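PDB 5U1T: separin from Saccharomyces cerevisiae, which cleaves the cohesin subunit MCD1/SCC1 at the onset of anaphase as a caspase-like cysteine protease, kept inactive by securin for most of the cell cycle. Local coordinates for residues 174-179 / 202-207. Residues are numbered along the deposited sequence; the frame is centred on the assembly and turned at random.
Sequences ALTKIV and KQFKLP
The first torsions of Thr176, Phe204 and Leu206 help to bring their side chains together, along with the turn of the backbone that ends helix 190-203. In Thr176, chi1 of 77° sets OG1 between the backbone N and carbonyl carbon and leaves CG2 anti to the carbonyl carbon; Phe204 and Leu206 likewise carry CG anti to their own carbonyl carbons, and both direct their side chains at the threonine. The setting is a helical hairpin: helix 172-185 is followed by helix 190-203, and the latter ends in a Schellman motif whose exit packs against the former. Phe204 is the first residue to leave helical geometry, and Lys205, with positive phi, is the C-prime residue. The Lys205 N to Lys202 O bond is 3.2 Å long, while Leu206 N reaches back to Ile201 O. The reversal places Leu206 beside the threonine, an example of how the end of a helix can supply apolar groups to a neighbouring helix.

No hydrogen bond joins the two segments; methyl and ring carbons meet, Leu206 CD1 also lies against the threonine hydroxyl OG1, and Thr176 serves as the shared partner. Its CG2 comes to the edge of the Phe204 ring, near the ring plane, at 3.8 Å from CD2. One face of that ring is covered by Gln203, whose CB lies 4.2 Å above the plane and over the ring centre, while Tyr200 meets the ring with planes at about 45°. The threonine hydroxyl makes a weak hydrogen bond to His173 O, within its own helix. Outside the contact, Lys177 NZ of helix 172-185 forms a salt bridge with an acidic side chain on the chain of another protein. Leu206 and Thr176 approach tip to tip, the leucine methyl CD1 lying 3.6 Å from Thr176 CG2.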
# COMPACT_ATOMS: atom_id res chain seq x y z
N ALA A 174 -62.67 -21.45 29.53
CA ALA A 174 -62.51 -22.65 28.71
C ALA A 174 -61.78 -23.76 29.45
O ALA A 174 -62.33 -24.85 29.65
CB ALA A 174 -61.78 -22.32 27.44
N LEU A 175 -60.54 -23.49 29.87
CA LEU A 175 -59.72 -24.47 30.58
C LEU A 175 -60.40 -25.04 31.84
O LEU A 175 -60.35 -26.25 32.09
CB LEU A 175 -58.37 -23.85 30.97
CG LEU A 175 -57.45 -24.73 31.83
CD1 LEU A 175 -57.01 -25.96 31.06
CD2 LEU A 175 -56.25 -23.97 32.33
N THR A 176 -61.03 -24.18 32.63
CA THR A 176 -61.59 -24.61 33.90
C THR A 176 -62.89 -25.38 33.64
O THR A 176 -63.24 -26.30 34.37
CB THR A 176 -61.84 -23.43 34.85
OG1 THR A 176 -63.02 -22.72 34.44
CG2 THR A 176 -60.65 -22.45 34.84
N LYS A 177 -63.58 -25.00 32.57
CA LYS A 177 -64.75 -25.75 32.14
C LYS A 177 -64.33 -27.14 31.66
O LYS A 177 -65.02 -28.13 31.91
CB LYS A 177 -65.49 -25.01 31.02
CG LYS A 177 -66.83 -25.59 30.70
CD LYS A 177 -67.46 -24.91 29.51
CE LYS A 177 -68.85 -25.47 29.28
NZ LYS A 177 -69.42 -25.07 27.96
N ILE A 178 -63.19 -27.20 30.97
CA ILE A 178 -62.63 -28.46 30.50
C ILE A 178 -62.35 -29.38 31.68
O ILE A 178 -62.59 -30.59 31.61
CB ILE A 178 -61.35 -28.21 29.66
CG1 ILE A 178 -61.72 -27.97 28.19
CG2 ILE A 178 -60.40 -29.38 29.74
CD1 ILE A 178 -62.47 -29.14 27.56
N VAL A 179 -61.90 -28.80 32.79
CA VAL A 179 -61.61 -29.55 34.02
C VAL A 179 -62.86 -30.17 34.66
O VAL A 179 -62.84 -31.32 35.09
CB VAL A 179 -60.91 -28.64 35.05
CG1 VAL A 179 -60.72 -29.36 36.37
CG2 VAL A 179 -59.59 -28.16 34.50
N LYS A 202 -61.24 -20.15 42.00
CA LYS A 202 -60.72 -19.15 42.93
C LYS A 202 -59.62 -18.35 42.25
O LYS A 202 -59.61 -17.12 42.30
CB LYS A 202 -60.19 -19.80 44.21
CG LYS A 202 -59.72 -18.81 45.28
CD LYS A 202 -60.63 -18.86 46.51
CE LYS A 202 -60.19 -17.85 47.56
NZ LYS A 202 -61.17 -17.74 48.70
N GLN A 203 -58.71 -19.06 41.60
CA GLN A 203 -57.52 -18.47 41.01
C GLN A 203 -57.83 -17.45 39.94
O GLN A 203 -57.11 -16.46 39.77
CB GLN A 203 -56.64 -19.57 40.42
CG GLN A 203 -55.21 -19.17 40.16
CD GLN A 203 -54.33 -20.39 40.10
OE1 GLN A 203 -54.70 -21.44 40.63
NE2 GLN A 203 -53.17 -20.28 39.45
N PHE A 204 -58.89 -17.72 39.20
CA PHE A 204 -59.19 -16.91 38.04
C PHE A 204 -60.42 -16.07 38.28
O PHE A 204 -60.90 -15.37 37.39
CB PHE A 204 -59.36 -17.81 36.82
CG PHE A 204 -58.11 -18.54 36.47
CD1 PHE A 204 -56.88 -17.89 36.52
CD2 PHE A 204 -58.13 -19.89 36.13
CE1 PHE A 204 -55.72 -18.55 36.22
CE2 PHE A 204 -56.97 -20.55 35.83
CZ PHE A 204 -55.76 -19.88 35.87
N LYS A 205 -60.88 -16.13 39.53
CA LYS A 205 -62.03 -15.37 39.99
C LYS A 205 -63.23 -15.69 39.10
O LYS A 205 -63.87 -14.78 38.57
CB LYS A 205 -61.75 -13.86 39.98
CG LYS A 205 -60.30 -13.47 40.26
CD LYS A 205 -59.88 -13.79 41.68
CE LYS A 205 -58.74 -12.89 42.11
NZ LYS A 205 -59.07 -11.45 41.96
N LEU A 206 -63.51 -16.97 38.90
CA LEU A 206 -64.62 -17.37 38.05
C LEU A 206 -65.87 -17.56 38.90
O LEU A 206 -65.76 -17.91 40.08
CB LEU A 206 -64.28 -18.64 37.26
CG LEU A 206 -63.05 -18.53 36.33
CD1 LEU A 206 -62.92 -19.74 35.43
CD2 LEU A 206 -63.09 -17.27 35.48
N PRO A 207 -67.05 -17.29 38.32
CA PRO A 207 -68.32 -17.49 39.03
C PRO A 207 -68.65 -18.96 39.14
O PRO A 207 -68.75 -19.61 38.10
CB PRO A 207 -69.34 -16.79 38.12
CG PRO A 207 -68.74 -16.91 36.75
CD PRO A 207 -67.25 -16.75 36.97